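Local coordinates for seryl-tRNA synthetase (Pyrococcus horikoshii, PDB 2DQ0), which catalyses the ATP-dependent attachment of serine to tRNA(Ser), working through a seryl-adenylate intermediate, as a class II aminoacyl-tRNA synthetase, at the interface of chains A and B. Residues are numbered along the deposited sequence; one frame, centred on the assembly and turned at random. Chains: chain A/B, Seryl-tRNA synthetase.

Contact 1: the interface of chains A and B. Residues chain A 214-218, 260; chain B 186-189.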
loop_
_atom_site.group_PDB
_atom_site.type_symbol
_atom_site.label_atom_id
_atom_site.label_comp_id
_atom_site.label_asym_id
_atom_site.label_seq_id
_atom_site.Cartn_x
_atom_site.Cartn_y
_atom_site.Cartn_z
ATOM N N PRO A 214 15.975 -6.379 -10.422
ATOM C CA PRO A 214 14.606 -6.053 -10.034
ATOM C C PRO A 214 14.321 -6.190 -8.544
ATOM O O PRO A 214 14.815 -7.094 -7.882
ATOM C CB PRO A 214 13.765 -7.008 -10.898
ATOM C CG PRO A 214 14.636 -8.191 -11.035
ATOM C CD PRO A 214 16.021 -7.591 -11.261
ATOM N N VAL A 215 13.510 -5.287 -8.015
ATOM C CA VAL A 215 13.176 -5.362 -6.612
ATOM C C VAL A 215 11.765 -4.916 -6.246
ATOM O O VAL A 215 11.198 -4.018 -6.863
ATOM C CB VAL A 215 14.221 -4.588 -5.784
ATOM C CG1 VAL A 215 14.810 -3.498 -6.619
ATOM C CG2 VAL A 215 13.609 -4.027 -4.509
ATOM N N ILE A 216 11.192 -5.618 -5.274
ATOM C CA ILE A 216 9.901 -5.291 -4.706
ATOM C C ILE A 216 10.304 -4.847 -3.283
ATOM O O ILE A 216 10.654 -5.655 -2.431
ATOM C CB ILE A 216 8.966 -6.514 -4.618
ATOM C CG1 ILE A 216 8.472 -6.896 -6.018
ATOM C CG2 ILE A 216 7.797 -6.191 -3.678
ATOM C CD1 ILE A 216 7.697 -8.215 -6.062
ATOM N N PRO A 217 10.267 -3.542 -3.017
ATOM C CA PRO A 217 10.641 -3.006 -1.702
ATOM C C PRO A 217 9.515 -2.997 -0.685
ATOM O O PRO A 217 8.402 -3.423 -0.971
ATOM C CB PRO A 217 11.016 -1.582 -2.041
ATOM C CG PRO A 217 9.867 -1.239 -3.009
ATOM C CD PRO A 217 9.882 -2.454 -3.938
ATOM N N PRO A 218 9.813 -2.544 0.542
ATOM C CA PRO A 218 8.763 -2.471 1.563
ATOM C C PRO A 218 7.886 -1.310 1.054
ATOM O O PRO A 218 8.391 -0.402 0.394
ATOM C CB PRO A 218 9.536 -2.089 2.827
ATOM C CG PRO A 218 10.827 -2.750 2.634
ATOM C CD PRO A 218 11.146 -2.476 1.174
ATOM N N MET A 260 17.592 1.729 1.218
ATOM C CA MET A 260 18.154 0.377 1.175
ATOM C C MET A 260 19.619 0.256 1.620
ATOM O O MET A 260 20.000 -0.721 2.252
ATOM C CB MET A 260 18.001 -0.206 -0.238
ATOM C CG MET A 260 18.599 -1.597 -0.428
ATOM S SD MET A 260 18.412 -2.216 -2.131
ATOM C CE MET A 260 17.544 -3.697 -1.837
ATOM N N TYR B 186 10.457 -6.824 3.937
ATOM C CA TYR B 186 11.532 -7.399 3.152
ATOM C C TYR B 186 11.695 -6.727 1.814
ATOM O O TYR B 186 10.871 -5.922 1.432
ATOM C CB TYR B 186 11.218 -8.850 2.870
ATOM C CG TYR B 186 9.878 -8.986 2.200
ATOM C CD1 TYR B 186 8.729 -9.167 2.963
ATOM C CD2 TYR B 186 9.733 -8.810 0.816
ATOM C CE1 TYR B 186 7.469 -9.159 2.384
ATOM C CE2 TYR B 186 8.463 -8.799 0.222
ATOM C CZ TYR B 186 7.337 -8.969 1.023
ATOM O OH TYR B 186 6.067 -8.886 0.514
ATOM N N TYR B 187 12.777 -7.069 1.119
ATOM C CA TYR B 187 12.993 -6.607 -0.243
ATOM C C TYR B 187 13.052 -7.926 -0.985
ATOM O O TYR B 187 13.764 -8.830 -0.566
ATOM C CB TYR B 187 14.333 -5.905 -0.468
ATOM C CG TYR B 187 14.464 -4.495 0.072
ATOM C CD1 TYR B 187 14.691 -4.276 1.423
ATOM C CD2 TYR B 187 14.436 -3.387 -0.784
ATOM C CE1 TYR B 187 14.894 -3.001 1.918
ATOM C CE2 TYR B 187 14.640 -2.090 -0.293
ATOM C CZ TYR B 187 14.868 -1.917 1.070
ATOM O OH TYR B 187 15.065 -0.677 1.609
ATOM N N LEU B 188 12.280 -8.046 -2.059
ATOM C CA LEU B 188 12.283 -9.242 -2.887
ATOM C C LEU B 188 13.193 -8.906 -4.089
ATOM O O LEU B 188 13.213 -7.774 -4.582
ATOM C CB LEU B 188 10.850 -9.577 -3.303
ATOM C CG LEU B 188 10.210 -10.899 -2.810
ATOM C CD1 LEU B 188 10.554 -11.242 -1.357
ATOM C CD2 LEU B 188 8.713 -10.797 -2.964
ATOM N N LEU B 189 13.987 -9.871 -4.538
ATOM C CA LEU B 189 14.908 -9.605 -5.646
ATOM C C LEU B 189 14.977 -10.625 -6.772
ATOM O O LEU B 189 14.564 -11.786 -6.650
ATOM C CB LEU B 189 16.322 -9.420 -5.103
ATOM C CG LEU B 189 16.516 -8.480 -3.915
ATOM C CD1 LEU B 189 17.773 -8.899 -3.134
ATOM C CD2 LEU B 189 16.572 -7.016 -4.406
#

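Contact 2: the interface of chains A and B. Residues chain A 218, 220-222, 225, 247; chain B 180-181, 185.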
loop_
_atom_site.group_PDB
_atom_site.type_symbol
_atom_site.label_atom_id
_atom_site.label_comp_id
_atom_site.label_asym_id
_atom_site.label_seq_id
_atom_site.Cartn_x
_atom_site.Cartn_y
_atom_site.Cartn_z
ATOM N N PRO A 218 9.813 -2.544 0.542
ATOM C CA PRO A 218 8.763 -2.471 1.563
ATOM C C PRO A 218 7.886 -1.310 1.054
ATOM O O PRO A 218 8.391 -0.402 0.394
ATOM C CB PRO A 218 9.536 -2.089 2.827
ATOM C CG PRO A 218 10.827 -2.750 2.634
ATOM C CD PRO A 218 11.146 -2.476 1.174
ATOM N N MET A 220 5.962 0.401 3.172
ATOM C CA MET A 220 5.872 1.249 4.354
ATOM C C MET A 220 7.287 1.337 4.888
ATOM O O MET A 220 7.952 0.317 5.070
ATOM C CB MET A 220 4.970 0.629 5.441
ATOM C CG MET A 220 3.490 0.539 5.081
ATOM S SD MET A 220 2.405 -0.034 6.443
ATOM C CE MET A 220 2.644 -1.708 6.329
ATOM N N VAL A 221 7.763 2.549 5.130
ATOM C CA VAL A 221 9.105 2.701 5.654
ATOM C C VAL A 221 9.103 3.620 6.861
ATOM O O VAL A 221 8.109 4.309 7.138
ATOM C CB VAL A 221 10.081 3.265 4.590
ATOM C CG1 VAL A 221 10.121 2.350 3.407
ATOM C CG2 VAL A 221 9.659 4.658 4.160
ATOM N N ARG A 222 10.242 3.614 7.556
ATOM C CA ARG A 222 10.503 4.410 8.756
ATOM C C ARG A 222 10.729 5.889 8.389
ATOM O O ARG A 222 11.261 6.201 7.328
ATOM C CB ARG A 222 11.741 3.834 9.438
ATOM C CG ARG A 222 11.810 4.055 10.907
ATOM C CD ARG A 222 11.644 2.761 11.661
ATOM N NE ARG A 222 12.687 1.806 11.312
ATOM C CZ ARG A 222 12.899 0.663 11.958
ATOM N NH1 ARG A 222 13.875 -0.141 11.559
ATOM N NH2 ARG A 222 12.141 0.325 13.002
ATOM N N VAL A 225 13.982 7.268 6.444
ATOM C CA VAL A 225 14.216 7.064 5.029
ATOM C C VAL A 225 13.406 8.066 4.201
ATOM O O VAL A 225 13.773 8.359 3.063
ATOM C CB VAL A 225 13.959 5.585 4.590
ATOM C CG1 VAL A 225 13.615 4.748 5.798
ATOM C CG2 VAL A 225 12.911 5.506 3.496
ATOM N N LEU A 247 5.953 4.412 10.660
ATOM C CA LEU A 247 5.752 3.869 9.321
ATOM C C LEU A 247 5.059 4.884 8.409
ATOM O O LEU A 247 4.084 5.542 8.785
ATOM C CB LEU A 247 4.929 2.584 9.384
ATOM C CG LEU A 247 5.615 1.372 10.024
ATOM C CD1 LEU A 247 4.617 0.245 10.187
ATOM C CD2 LEU A 247 6.790 0.920 9.149
ATOM N N VAL B 180 15.326 -0.204 7.216
ATOM C CA VAL B 180 14.457 0.794 6.656
ATOM C C VAL B 180 12.988 0.800 7.106
ATOM O O VAL B 180 12.337 1.853 7.075
ATOM C CB VAL B 180 14.523 0.662 5.125
ATOM C CG1 VAL B 180 13.467 -0.288 4.648
ATOM C CG2 VAL B 180 14.372 1.966 4.486
ATOM N N SER B 181 12.464 -0.346 7.533
ATOM C CA SER B 181 11.049 -0.419 7.902
ATOM C C SER B 181 10.741 -1.109 9.219
ATOM O O SER B 181 9.755 -0.803 9.874
ATOM C CB SER B 181 10.242 -1.133 6.792
ATOM O OG SER B 181 10.462 -0.559 5.518
ATOM N N PHE B 185 9.322 -7.247 7.272
ATOM C CA PHE B 185 9.232 -6.488 6.026
ATOM C C PHE B 185 10.402 -7.074 5.236
ATOM O O PHE B 185 11.267 -7.754 5.814
ATOM C CB PHE B 185 9.448 -4.981 6.236
ATOM C CG PHE B 185 8.179 -4.217 6.533
ATOM C CD1 PHE B 185 7.928 -3.725 7.810
ATOM C CD2 PHE B 185 7.226 -4.010 5.531
ATOM C CE1 PHE B 185 6.744 -3.034 8.089
ATOM C CE2 PHE B 185 6.049 -3.328 5.794
ATOM C CZ PHE B 185 5.801 -2.832 7.083
#

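Contact 3: the interface of chains A and B. Residues chain A 181, 185-186, 282, 301; chain B 217-220.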
loop_
_atom_site.group_PDB
_atom_site.type_symbol
_atom_site.label_atom_id
_atom_site.label_comp_id
_atom_site.label_asym_id
_atom_site.label_seq_id
_atom_site.Cartn_x
_atom_site.Cartn_y
_atom_site.Cartn_z
ATOM N N SER A 181 -13.768 4.918 -0.485
ATOM C CA SER A 181 -12.546 5.568 -0.025
ATOM C C SER A 181 -12.507 7.093 -0.085
ATOM O O SER A 181 -11.810 7.733 0.700
ATOM C CB SER A 181 -11.365 5.012 -0.829
ATOM O OG SER A 181 -11.428 3.604 -0.858
ATOM N N PHE A 185 -9.652 8.092 -5.804
ATOM C CA PHE A 185 -9.368 6.672 -5.607
ATOM C C PHE A 185 -10.215 6.031 -6.719
ATOM O O PHE A 185 -11.083 6.678 -7.279
ATOM C CB PHE A 185 -9.867 6.162 -4.262
ATOM C CG PHE A 185 -8.896 6.359 -3.150
ATOM C CD1 PHE A 185 -9.054 7.398 -2.247
ATOM C CD2 PHE A 185 -7.813 5.503 -3.008
ATOM C CE1 PHE A 185 -8.152 7.575 -1.218
ATOM C CE2 PHE A 185 -6.906 5.676 -1.978
ATOM C CZ PHE A 185 -7.073 6.716 -1.077
ATOM N N TYR A 186 -9.997 4.771 -7.037
ATOM C CA TYR A 186 -10.778 4.150 -8.092
ATOM C C TYR A 186 -10.719 2.622 -8.052
ATOM O O TYR A 186 -9.869 2.052 -7.368
ATOM C CB TYR A 186 -10.201 4.574 -9.426
ATOM C CG TYR A 186 -8.725 4.310 -9.460
ATOM C CD1 TYR A 186 -7.827 5.293 -9.049
ATOM C CD2 TYR A 186 -8.220 3.044 -9.784
ATOM C CE1 TYR A 186 -6.473 5.032 -8.952
ATOM C CE2 TYR A 186 -6.841 2.767 -9.692
ATOM C CZ TYR A 186 -5.978 3.776 -9.276
ATOM O OH TYR A 186 -4.618 3.574 -9.200
ATOM N N PHE A 282 1.687 5.874 -2.930
ATOM C CA PHE A 282 0.622 6.593 -2.251
ATOM C C PHE A 282 0.996 8.032 -2.018
ATOM O O PHE A 282 2.057 8.321 -1.469
ATOM C CB PHE A 282 0.300 5.923 -0.911
ATOM C CG PHE A 282 0.131 4.446 -1.006
ATOM C CD1 PHE A 282 1.244 3.602 -0.955
ATOM C CD2 PHE A 282 -1.129 3.885 -1.191
ATOM C CE1 PHE A 282 1.105 2.223 -1.088
ATOM C CE2 PHE A 282 -1.286 2.494 -1.325
ATOM C CZ PHE A 282 -0.166 1.664 -1.275
ATOM N N GLN A 301 -3.414 6.606 -5.320
ATOM C CA GLN A 301 -2.610 5.397 -5.471
ATOM C C GLN A 301 -2.426 5.032 -6.934
ATOM O O GLN A 301 -3.355 5.139 -7.740
ATOM C CB GLN A 301 -3.222 4.191 -4.717
ATOM C CG GLN A 301 -4.311 3.475 -5.454
ATOM C CD GLN A 301 -4.892 2.251 -4.722
ATOM O OE1 GLN A 301 -5.275 2.330 -3.551
ATOM N NE2 GLN A 301 -5.001 1.128 -5.441
ATOM N N PRO B 217 -8.686 -2.755 -6.750
ATOM C CA PRO B 217 -9.420 -1.887 -5.829
ATOM C C PRO B 217 -8.603 -0.819 -5.155
ATOM O O PRO B 217 -7.399 -0.667 -5.388
ATOM C CB PRO B 217 -9.897 -2.865 -4.786
ATOM C CG PRO B 217 -8.627 -3.671 -4.591
ATOM C CD PRO B 217 -8.207 -3.957 -6.037
ATOM N N PRO B 218 -9.276 -0.024 -4.324
ATOM C CA PRO B 218 -8.533 1.009 -3.608
ATOM C C PRO B 218 -7.808 0.197 -2.533
ATOM O O PRO B 218 -8.362 -0.805 -2.043
ATOM C CB PRO B 218 -9.637 1.877 -3.027
ATOM C CG PRO B 218 -10.671 1.812 -4.114
ATOM C CD PRO B 218 -10.706 0.329 -4.407
ATOM N N TYR B 219 -6.587 0.600 -2.182
ATOM C CA TYR B 219 -5.835 -0.117 -1.175
ATOM C C TYR B 219 -6.070 0.471 0.207
ATOM O O TYR B 219 -5.636 -0.103 1.214
ATOM C CB TYR B 219 -4.352 -0.094 -1.511
ATOM C CG TYR B 219 -4.032 -0.660 -2.871
ATOM C CD1 TYR B 219 -2.791 -0.415 -3.474
ATOM C CD2 TYR B 219 -4.948 -1.461 -3.553
ATOM C CE1 TYR B 219 -2.472 -0.956 -4.700
ATOM C CE2 TYR B 219 -4.633 -2.000 -4.790
ATOM C CZ TYR B 219 -3.393 -1.747 -5.353
ATOM O OH TYR B 219 -3.077 -2.289 -6.569
ATOM N N MET B 220 -6.741 1.624 0.241
ATOM C CA MET B 220 -7.108 2.329 1.494
ATOM C C MET B 220 -8.617 2.546 1.469
ATOM O O MET B 220 -9.169 3.026 0.474
ATOM C CB MET B 220 -6.423 3.704 1.603
ATOM C CG MET B 220 -4.922 3.680 1.883
ATOM S SD MET B 220 -4.138 5.259 1.482
ATOM C CE MET B 220 -3.934 5.961 3.035
#

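Contact 1: the interface of chains A and B
The ring of B:Tyr187 is sandwiched between A:Pro218 and A:Met260, and this is the tight part of the contact. The proline CD sits over one face, 3.6 Å from the ring centroid. On the opposite face the methyl CE of A:Met260 lies toward the rim near CD2, 3.8 Å from the centroid; the methionine has CG anti to its backbone N (chi1 178°), and the bend at chi3 brings the methyl to that rim. A:Val215 CG2 meets the ring edge, in plane, at B:Tyr187 CD2 (3.9 Å), while its CB packs on B:Leu189 CD2. An alanine in place of B:Tyr187 would probably leave a gap between A:Pro218 and A:Met260 and set the methionine chain free to turn. The backbones pair as antiparallel strands: A:Ile216 N donates to B:Leu188 O (3.0 Å), and B:Leu188 N returns a bond to A:Ile216 O (2.9 Å). A:Ile216 CB and B:Leu188 CB touch at 3.8 Å, but the pair thins out toward its tips, CD1 and CD2. Looser still is the strand end, where A:Pro214 loses little surface. Strand 213-216 of one subunit thus pairs with strand 187-189 of the other across the homodimer, which is likely to help hold the two subunits together.

Contact 2: the interface of chains A and B
A:Arg222 N donates to B:Val180 O (2.8 Å, nearly straight at 166°), so the end of helix 175-180 is tied to the residue that follows the short extended run A:Met220 and A:Val221. B:Ser181, next along, adds a side-chain bond: with OG anti to its own carbonyl carbon (chi1 -53°), the hydroxyl donates to A:Met220 O at 2.7 Å, in the carbonyl plane and on a lone pair. The main chain of A:Met220 therefore receives a hydroxyl from chain B while its side chain turns to B:Phe185. There the two groups cross at about a right angle, and the methionine methyl CE comes in at the ring edge, in plane, 3.4 Å from the tip atom CZ. B:Phe185 is also flanked by A:Pro218 CB, 4.0 Å from CD2, and by A:Leu247 CD2, 4.1 Å from CE1. The chain of A:Arg222, bent at chi2 and chi3, lays a guanidinium face over B:Ser181, whose C lies over its centre, 3.9 Å from A:Arg222 CZ. A:Val225 and B:Val180 also meet, but too closely in the model for the detail to be trusted. In the fold, the loop after helix 175-180 of one subunit settles against strand 220-221, A:Arg222 just before helix 223-227, and the loop at A:Leu247 of the other.

Contact 3: the interface of chains A and B
A:Gln301 grips the loop B:Pro217 to B:Tyr219, which belongs to the proline-bearing motif 1 of class II synthetases; the glutamine itself opens strand 301-311 of motif 2. Its CG takes the crowded position between backbone N and carbonyl carbon (chi1 82°), and from there the chain runs out extended to place the amide across the subunit boundary. A:Gln301 OE1 accepts B:Tyr219 N at 2.6 Å, in plane and on a lone pair, while NE2 donates to B:Pro217 O at 3.0 Å. The second bond is bent, with 130° at the hydrogen and the acceptor well out of the amide plane. Having a donor and an acceptor in the loop fixes which way round the amide sits. NE2 also lies over the centre of the B:Tyr219 ring, 3.0 Å above its plane, and amide and ring are tilted 46° against each other. Behind the glutamine, A:Tyr186 OH donates to A:Gln301 O, approaching from above the carbonyl plane, and probably steadies the backbone that carries the amide. B:Tyr219 meets A:Phe282 as well: the side chains cross at about a right angle, CE2 of the phenylalanine 3.9 Å from CD1 of the tyrosine. B:Met220 O accepts the hydroxyl OG of A:Ser181. The methionine chain is bent at chi3, and its CB and SD approach A:Phe185 CZ, at 4.1 Å and 4.2 Å.

Contact 1 and contact 2 are neighbours, with the centres of their C-alpha atoms about 11 Å apart, and A:Pro218 serves both, turning CD and CG to contact 1 and CB and CG to contact 2. Contact 3 lies about 22 Å from contact 1 and about 20 Å from contact 2. It belongs to the two-fold related copy of the same seam, where the segments 181-186 and 217-220 exchange chains. Each subunit therefore gives and receives the same set of contacts. Contact 3 adds the motif 2 strands 273-282 and 301-311, through which the dimer seam reaches elements of the catalytic core.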